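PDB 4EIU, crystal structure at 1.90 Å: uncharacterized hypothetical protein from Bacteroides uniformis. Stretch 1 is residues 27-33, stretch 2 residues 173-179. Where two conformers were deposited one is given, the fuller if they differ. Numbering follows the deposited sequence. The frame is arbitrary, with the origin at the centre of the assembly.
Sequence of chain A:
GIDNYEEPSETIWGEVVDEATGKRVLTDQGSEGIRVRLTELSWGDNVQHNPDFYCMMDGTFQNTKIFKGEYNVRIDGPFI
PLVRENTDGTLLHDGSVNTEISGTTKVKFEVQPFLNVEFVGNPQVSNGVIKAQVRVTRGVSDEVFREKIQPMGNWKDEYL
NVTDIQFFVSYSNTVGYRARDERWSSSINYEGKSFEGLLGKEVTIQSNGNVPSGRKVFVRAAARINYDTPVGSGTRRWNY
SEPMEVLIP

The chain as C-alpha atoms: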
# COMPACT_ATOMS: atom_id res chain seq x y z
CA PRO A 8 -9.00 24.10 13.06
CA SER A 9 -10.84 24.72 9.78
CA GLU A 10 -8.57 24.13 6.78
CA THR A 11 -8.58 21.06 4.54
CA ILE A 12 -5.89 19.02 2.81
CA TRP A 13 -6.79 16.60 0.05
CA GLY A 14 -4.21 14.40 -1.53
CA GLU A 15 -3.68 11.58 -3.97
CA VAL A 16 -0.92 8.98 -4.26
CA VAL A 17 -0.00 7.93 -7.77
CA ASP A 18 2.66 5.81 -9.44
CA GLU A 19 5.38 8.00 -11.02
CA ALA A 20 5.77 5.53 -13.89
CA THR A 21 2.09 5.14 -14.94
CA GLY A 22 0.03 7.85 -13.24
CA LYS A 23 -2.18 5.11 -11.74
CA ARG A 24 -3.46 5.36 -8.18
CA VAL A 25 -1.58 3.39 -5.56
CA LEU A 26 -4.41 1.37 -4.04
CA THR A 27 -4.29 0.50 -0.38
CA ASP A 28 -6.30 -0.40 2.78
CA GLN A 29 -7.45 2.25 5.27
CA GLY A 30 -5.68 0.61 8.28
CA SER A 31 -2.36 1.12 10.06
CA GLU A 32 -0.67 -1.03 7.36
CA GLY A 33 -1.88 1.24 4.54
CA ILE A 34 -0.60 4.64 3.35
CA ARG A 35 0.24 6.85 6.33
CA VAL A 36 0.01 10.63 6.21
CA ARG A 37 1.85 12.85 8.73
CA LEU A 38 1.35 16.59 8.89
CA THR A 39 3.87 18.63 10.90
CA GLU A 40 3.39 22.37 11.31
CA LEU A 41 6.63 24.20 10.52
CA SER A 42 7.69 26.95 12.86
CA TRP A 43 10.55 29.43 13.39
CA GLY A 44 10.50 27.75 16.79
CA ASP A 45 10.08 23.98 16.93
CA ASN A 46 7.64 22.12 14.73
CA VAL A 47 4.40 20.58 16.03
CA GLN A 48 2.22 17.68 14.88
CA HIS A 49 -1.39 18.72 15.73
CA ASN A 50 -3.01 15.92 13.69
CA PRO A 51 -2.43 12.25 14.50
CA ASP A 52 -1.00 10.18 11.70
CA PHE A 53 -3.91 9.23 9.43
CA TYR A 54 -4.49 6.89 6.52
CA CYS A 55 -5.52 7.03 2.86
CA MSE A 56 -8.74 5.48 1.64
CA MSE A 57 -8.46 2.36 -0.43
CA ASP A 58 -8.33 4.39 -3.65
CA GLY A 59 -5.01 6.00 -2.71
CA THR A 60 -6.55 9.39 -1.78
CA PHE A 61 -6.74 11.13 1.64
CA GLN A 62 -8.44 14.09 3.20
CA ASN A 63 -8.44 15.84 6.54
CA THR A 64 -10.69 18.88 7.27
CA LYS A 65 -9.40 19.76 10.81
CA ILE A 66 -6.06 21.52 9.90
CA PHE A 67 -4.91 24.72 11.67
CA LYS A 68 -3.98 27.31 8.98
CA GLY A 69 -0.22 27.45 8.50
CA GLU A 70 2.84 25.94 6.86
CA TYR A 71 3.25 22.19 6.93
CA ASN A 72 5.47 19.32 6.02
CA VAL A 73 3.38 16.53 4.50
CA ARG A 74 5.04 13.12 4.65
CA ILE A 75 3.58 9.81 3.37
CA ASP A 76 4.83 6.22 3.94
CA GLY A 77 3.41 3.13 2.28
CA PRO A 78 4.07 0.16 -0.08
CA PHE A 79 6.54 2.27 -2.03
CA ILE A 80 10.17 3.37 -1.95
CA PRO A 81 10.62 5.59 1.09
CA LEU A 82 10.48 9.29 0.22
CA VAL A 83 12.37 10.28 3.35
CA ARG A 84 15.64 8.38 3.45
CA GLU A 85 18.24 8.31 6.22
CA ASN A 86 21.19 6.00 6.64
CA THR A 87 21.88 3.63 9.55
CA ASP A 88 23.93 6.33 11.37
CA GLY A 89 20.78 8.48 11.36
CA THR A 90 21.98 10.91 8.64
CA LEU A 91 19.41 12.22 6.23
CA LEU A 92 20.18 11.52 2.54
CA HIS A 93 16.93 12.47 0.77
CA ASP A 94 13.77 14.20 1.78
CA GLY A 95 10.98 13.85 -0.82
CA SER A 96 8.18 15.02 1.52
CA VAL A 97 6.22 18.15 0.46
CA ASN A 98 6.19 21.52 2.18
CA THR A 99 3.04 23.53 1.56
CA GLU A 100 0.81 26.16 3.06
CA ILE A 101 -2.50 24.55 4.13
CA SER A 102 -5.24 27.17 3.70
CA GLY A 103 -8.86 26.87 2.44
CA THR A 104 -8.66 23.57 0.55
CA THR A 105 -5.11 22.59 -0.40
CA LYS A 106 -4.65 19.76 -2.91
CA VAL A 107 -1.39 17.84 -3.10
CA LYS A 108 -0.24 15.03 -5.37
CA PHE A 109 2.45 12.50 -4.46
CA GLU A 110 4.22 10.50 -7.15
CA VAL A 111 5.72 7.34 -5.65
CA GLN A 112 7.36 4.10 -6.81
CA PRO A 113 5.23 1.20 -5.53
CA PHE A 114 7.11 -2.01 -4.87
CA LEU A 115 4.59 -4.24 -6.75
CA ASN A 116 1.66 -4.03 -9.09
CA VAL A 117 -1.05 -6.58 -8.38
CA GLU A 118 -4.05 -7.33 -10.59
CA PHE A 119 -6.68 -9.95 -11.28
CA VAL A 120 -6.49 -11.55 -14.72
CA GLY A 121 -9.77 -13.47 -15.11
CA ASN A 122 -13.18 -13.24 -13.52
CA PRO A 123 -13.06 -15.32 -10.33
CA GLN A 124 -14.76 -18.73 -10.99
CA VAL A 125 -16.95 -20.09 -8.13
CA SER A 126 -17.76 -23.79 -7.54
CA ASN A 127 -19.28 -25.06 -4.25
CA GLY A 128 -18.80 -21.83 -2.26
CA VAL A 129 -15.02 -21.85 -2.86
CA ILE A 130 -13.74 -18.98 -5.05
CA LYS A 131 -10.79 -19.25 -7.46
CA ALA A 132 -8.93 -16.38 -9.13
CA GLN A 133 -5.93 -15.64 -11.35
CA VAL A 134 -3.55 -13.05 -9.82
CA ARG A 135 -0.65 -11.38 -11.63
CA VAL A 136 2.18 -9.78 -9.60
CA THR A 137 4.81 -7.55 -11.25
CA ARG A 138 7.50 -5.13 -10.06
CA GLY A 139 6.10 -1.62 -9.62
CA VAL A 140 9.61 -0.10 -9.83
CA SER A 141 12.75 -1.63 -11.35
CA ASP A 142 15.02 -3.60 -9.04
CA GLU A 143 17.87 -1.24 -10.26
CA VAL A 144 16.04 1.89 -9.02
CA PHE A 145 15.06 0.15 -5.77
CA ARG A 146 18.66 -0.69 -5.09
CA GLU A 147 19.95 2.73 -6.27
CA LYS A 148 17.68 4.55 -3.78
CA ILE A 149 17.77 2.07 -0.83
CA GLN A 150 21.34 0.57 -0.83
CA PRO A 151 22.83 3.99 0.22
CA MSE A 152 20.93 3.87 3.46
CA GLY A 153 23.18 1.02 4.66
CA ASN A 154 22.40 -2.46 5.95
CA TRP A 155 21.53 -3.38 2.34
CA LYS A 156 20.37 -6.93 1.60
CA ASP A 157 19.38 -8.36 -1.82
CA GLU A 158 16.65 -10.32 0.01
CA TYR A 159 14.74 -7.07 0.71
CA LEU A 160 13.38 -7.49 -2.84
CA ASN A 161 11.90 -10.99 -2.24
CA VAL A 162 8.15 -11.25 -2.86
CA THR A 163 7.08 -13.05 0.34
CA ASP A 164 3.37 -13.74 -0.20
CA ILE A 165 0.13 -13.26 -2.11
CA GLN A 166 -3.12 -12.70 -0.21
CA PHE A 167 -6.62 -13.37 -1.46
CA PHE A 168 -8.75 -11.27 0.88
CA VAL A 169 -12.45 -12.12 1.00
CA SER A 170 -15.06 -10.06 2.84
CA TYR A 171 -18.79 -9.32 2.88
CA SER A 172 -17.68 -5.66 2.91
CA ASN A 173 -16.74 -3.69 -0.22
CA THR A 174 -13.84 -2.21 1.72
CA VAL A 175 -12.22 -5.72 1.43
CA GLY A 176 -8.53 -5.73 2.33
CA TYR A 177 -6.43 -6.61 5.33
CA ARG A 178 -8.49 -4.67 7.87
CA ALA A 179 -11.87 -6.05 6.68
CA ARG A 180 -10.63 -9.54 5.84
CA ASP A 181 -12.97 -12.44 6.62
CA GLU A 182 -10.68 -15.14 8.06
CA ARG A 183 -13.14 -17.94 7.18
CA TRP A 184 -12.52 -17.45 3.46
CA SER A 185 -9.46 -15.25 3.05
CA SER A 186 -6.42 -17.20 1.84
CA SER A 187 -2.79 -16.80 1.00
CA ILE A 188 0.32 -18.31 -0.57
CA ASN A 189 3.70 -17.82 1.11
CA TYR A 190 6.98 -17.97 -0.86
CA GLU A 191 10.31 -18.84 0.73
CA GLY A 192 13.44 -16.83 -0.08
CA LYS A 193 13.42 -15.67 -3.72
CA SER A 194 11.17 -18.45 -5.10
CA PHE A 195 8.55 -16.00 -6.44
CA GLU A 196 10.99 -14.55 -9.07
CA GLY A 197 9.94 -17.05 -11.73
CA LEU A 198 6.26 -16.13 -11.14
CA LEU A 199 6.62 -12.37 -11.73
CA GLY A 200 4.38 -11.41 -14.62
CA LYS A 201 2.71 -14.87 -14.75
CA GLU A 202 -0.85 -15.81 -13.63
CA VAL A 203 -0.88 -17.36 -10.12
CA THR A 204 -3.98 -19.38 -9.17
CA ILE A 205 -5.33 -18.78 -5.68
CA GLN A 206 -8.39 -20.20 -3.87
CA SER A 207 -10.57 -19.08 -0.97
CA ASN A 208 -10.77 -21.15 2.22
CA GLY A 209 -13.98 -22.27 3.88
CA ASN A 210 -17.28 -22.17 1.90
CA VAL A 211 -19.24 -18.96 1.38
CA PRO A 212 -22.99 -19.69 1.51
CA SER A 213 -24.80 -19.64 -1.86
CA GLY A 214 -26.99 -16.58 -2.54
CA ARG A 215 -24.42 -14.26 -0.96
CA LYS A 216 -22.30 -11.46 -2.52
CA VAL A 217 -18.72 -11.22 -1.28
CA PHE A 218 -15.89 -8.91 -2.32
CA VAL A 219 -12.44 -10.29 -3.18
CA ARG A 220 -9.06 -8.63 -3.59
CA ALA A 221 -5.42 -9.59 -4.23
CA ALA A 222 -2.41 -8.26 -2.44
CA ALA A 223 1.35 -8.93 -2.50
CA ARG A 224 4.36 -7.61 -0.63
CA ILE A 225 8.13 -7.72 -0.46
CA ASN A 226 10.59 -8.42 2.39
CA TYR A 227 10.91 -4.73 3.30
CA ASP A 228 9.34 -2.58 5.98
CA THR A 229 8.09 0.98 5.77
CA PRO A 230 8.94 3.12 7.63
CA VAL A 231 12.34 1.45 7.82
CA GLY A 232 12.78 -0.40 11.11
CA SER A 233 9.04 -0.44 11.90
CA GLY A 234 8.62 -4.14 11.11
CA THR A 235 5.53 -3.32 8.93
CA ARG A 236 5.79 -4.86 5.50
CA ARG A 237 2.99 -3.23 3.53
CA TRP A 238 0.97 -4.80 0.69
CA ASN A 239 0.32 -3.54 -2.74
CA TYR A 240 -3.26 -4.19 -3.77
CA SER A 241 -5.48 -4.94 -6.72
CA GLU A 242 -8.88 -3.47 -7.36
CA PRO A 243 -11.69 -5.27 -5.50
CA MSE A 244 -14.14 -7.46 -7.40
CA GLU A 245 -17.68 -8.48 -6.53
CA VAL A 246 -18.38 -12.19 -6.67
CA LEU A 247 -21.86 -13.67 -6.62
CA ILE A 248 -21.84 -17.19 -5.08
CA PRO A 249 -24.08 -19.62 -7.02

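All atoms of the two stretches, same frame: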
# COMPACT_ATOMS: atom_id res chain seq x y z
N THR A 27 -4.71 0.84 -1.72
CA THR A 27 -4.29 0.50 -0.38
C THR A 27 -5.52 0.09 0.48
O THR A 27 -6.57 -0.24 -0.04
CB THR A 27 -3.45 1.63 0.25
OG1 THR A 27 -2.77 1.16 1.43
CG2 THR A 27 -4.29 2.92 0.52
N ASP A 28 -5.30 0.04 1.80
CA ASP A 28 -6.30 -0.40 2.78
C ASP A 28 -6.28 0.68 3.84
O ASP A 28 -5.19 1.08 4.26
CB ASP A 28 -5.85 -1.72 3.38
CG ASP A 28 -6.91 -2.36 4.27
OD1 ASP A 28 -8.10 -2.45 3.84
OD2 ASP A 28 -6.52 -2.80 5.39
N GLN A 29 -7.44 1.19 4.25
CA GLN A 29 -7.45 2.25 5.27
C GLN A 29 -7.29 1.59 6.67
O GLN A 29 -8.25 1.42 7.39
CB GLN A 29 -8.72 3.11 5.20
CG GLN A 29 -8.56 4.43 5.98
CD GLN A 29 -9.65 5.44 5.68
OE1 GLN A 29 -10.82 5.11 5.65
NE2 GLN A 29 -9.27 6.71 5.51
N GLY A 30 -6.09 1.12 6.96
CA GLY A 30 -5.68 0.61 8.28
C GLY A 30 -4.26 1.07 8.49
O GLY A 30 -3.64 1.66 7.57
N SER A 31 -3.72 0.72 9.65
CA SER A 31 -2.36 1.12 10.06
C SER A 31 -1.30 0.64 9.09
O SER A 31 -0.22 1.20 9.04
CB SER A 31 -2.02 0.57 11.46
OG SER A 31 -2.94 1.03 12.44
N GLU A 32 -1.61 -0.44 8.34
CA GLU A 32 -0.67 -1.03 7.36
C GLU A 32 -0.83 -0.45 5.93
O GLU A 32 -0.27 -0.97 4.95
CB GLU A 32 -0.80 -2.54 7.33
CG GLU A 32 -0.74 -3.18 8.72
CD GLU A 32 -2.07 -3.15 9.48
OE1 GLU A 32 -3.14 -2.77 8.93
OE2 GLU A 32 -2.02 -3.49 10.67
N GLY A 33 -1.57 0.64 5.82
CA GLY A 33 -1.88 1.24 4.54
C GLY A 33 -0.91 2.37 4.21
O GLY A 33 0.29 2.27 4.46
N ASN A 173 -17.42 -4.21 0.98
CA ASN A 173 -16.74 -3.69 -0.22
C ASN A 173 -15.47 -2.91 0.08
O ASN A 173 -14.78 -2.50 -0.84
CB ASN A 173 -17.68 -2.88 -1.11
CG ASN A 173 -18.17 -1.61 -0.46
OD1 ASN A 173 -17.73 -1.23 0.63
ND2 ASN A 173 -19.14 -0.98 -1.10
N THR A 174 -15.13 -2.73 1.35
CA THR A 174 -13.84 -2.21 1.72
C THR A 174 -12.81 -3.36 1.92
O THR A 174 -11.79 -3.15 2.55
CB THR A 174 -13.91 -1.39 3.02
OG1 THR A 174 -14.26 -2.26 4.10
CG2 THR A 174 -14.92 -0.26 2.91
N VAL A 175 -13.10 -4.54 1.36
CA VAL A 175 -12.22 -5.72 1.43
C VAL A 175 -10.73 -5.33 1.32
O VAL A 175 -10.31 -4.57 0.44
CB VAL A 175 -12.59 -6.78 0.35
CG1 VAL A 175 -12.62 -6.17 -1.05
CG2 VAL A 175 -11.66 -7.99 0.41
N GLY A 176 -9.97 -5.86 2.27
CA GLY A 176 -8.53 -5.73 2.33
C GLY A 176 -8.11 -6.31 3.66
O GLY A 176 -8.90 -7.00 4.32
N TYR A 177 -6.88 -6.04 4.07
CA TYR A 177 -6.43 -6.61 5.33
C TYR A 177 -7.36 -6.31 6.51
O TYR A 177 -7.74 -7.21 7.24
CB TYR A 177 -5.04 -6.13 5.65
CG TYR A 177 -4.50 -6.74 6.88
CD1 TYR A 177 -4.23 -8.12 6.93
CD2 TYR A 177 -4.26 -5.97 8.02
CE1 TYR A 177 -3.70 -8.70 8.07
CE2 TYR A 177 -3.76 -6.55 9.18
CZ TYR A 177 -3.45 -7.91 9.17
OH TYR A 177 -2.94 -8.47 10.28
N ARG A 178 -7.71 -5.04 6.70
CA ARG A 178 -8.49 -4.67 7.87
C ARG A 178 -9.87 -5.40 7.93
O ARG A 178 -10.28 -5.88 8.99
CB ARG A 178 -8.64 -3.15 7.93
CG ARG A 178 -9.25 -2.64 9.22
CD ARG A 178 -9.25 -1.12 9.26
NE ARG A 178 -10.16 -0.65 10.31
CZ ARG A 178 -10.44 0.63 10.56
NH1 ARG A 178 -9.91 1.63 9.85
NH2 ARG A 178 -11.28 0.93 11.55
N ALA A 179 -10.53 -5.51 6.78
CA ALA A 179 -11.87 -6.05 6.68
C ALA A 179 -11.88 -7.54 6.29
O ALA A 179 -12.92 -8.10 6.01
CB ALA A 179 -12.69 -5.22 5.68
O HOH W 1 -9.48 -1.54 1.75
O HOH W 2 -10.10 -3.68 4.78

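The two stretches lie far apart in sequence and meet without forming a regular helix or strand. Together they bury 284 Å², and the centre of the contact is polar: a carboxylate, Asp 28, set among backbone groups of the other stretch.

Asp 28 is buried, and its CA-to-CB bond points toward the second stretch. With chi1 in t (-172°) and chi2 at 48°, the short side chain places its two oxygens on different partners. Asp 28 OD2 accepts a hydrogen bond from Arg 178 N at 2.9 Å, with an N-H...acceptor angle of 157°, close enough to straight for a good bond. Asp 28 OD1 lies near Thr 174 O and Gly 176 CA. Asp 28 OD1 and Thr 174 O, 4.0 Å apart, are both acceptors; water 2 between them can supply a proton to each. It donates to Asp 28 OD1, 2.5 Å from water 2 O, and to Thr 174 O, 2.8 Å from water 2 O, and in turn accepts from Ala 179 N, 2.7 Å from its oxygen. Water 1 O also lies within hydrogen-bonding distance of both acceptors, 2.7 Å from Asp 28 OD1 and 2.9 Å from Thr 174 O. A carboxylate suits this place, since it offers acceptors to both the amide and the water.

Gly 176 gives the carboxylate room. Its CA is 3.6 Å from Asp 28 OD1, and a CB built there would point toward the first stretch and come within 2.5 Å of that oxygen, a clash. Val 175, just before it, turns its CB away from the contact.

Arg 178 takes part at both ends. While its backbone N serves Asp 28, its side chain is extended, with chi1, chi2 and chi3 all t and chi4 at -176°. This reach carries the guanidinium past Gly 30 to the backbone of Gln 29, where Arg 178 NH1 donates to Gln 29 O at 3.0 Å and 165°. The acceptor lies at the guanidinium edge, near its plane, where the N-H bonds point. On the way, Arg 178 CD passes 4.1 Å from Gly 30 CA. A CB on Gly 30 would be crowded by Glu 32 OE1 (3.3 Å) and would stand 3.6 Å from Arg 178 CD.

Gly 30 also begins a type I beta turn that ends at Gly 33, closed by a hydrogen bond from Gly 33 N to Gly 30 O of 2.9 Å. The turn presents Glu 32 toward the second stretch. Its chi1 in m (-50°) and chi2 in p (82°) bend the chain, bringing Glu 32 OE1 to 3.5 Å from Tyr 177 CD2. The oxygen sits at the ring edge, near its plane, where the slightly positive ring hydrogens favour a carboxylate. Tyr 177, chi1 t and chi2 66°, points its CB toward the first stretch, and Tyr 177 CB lies 3.7 Å from Asp 28 OD2.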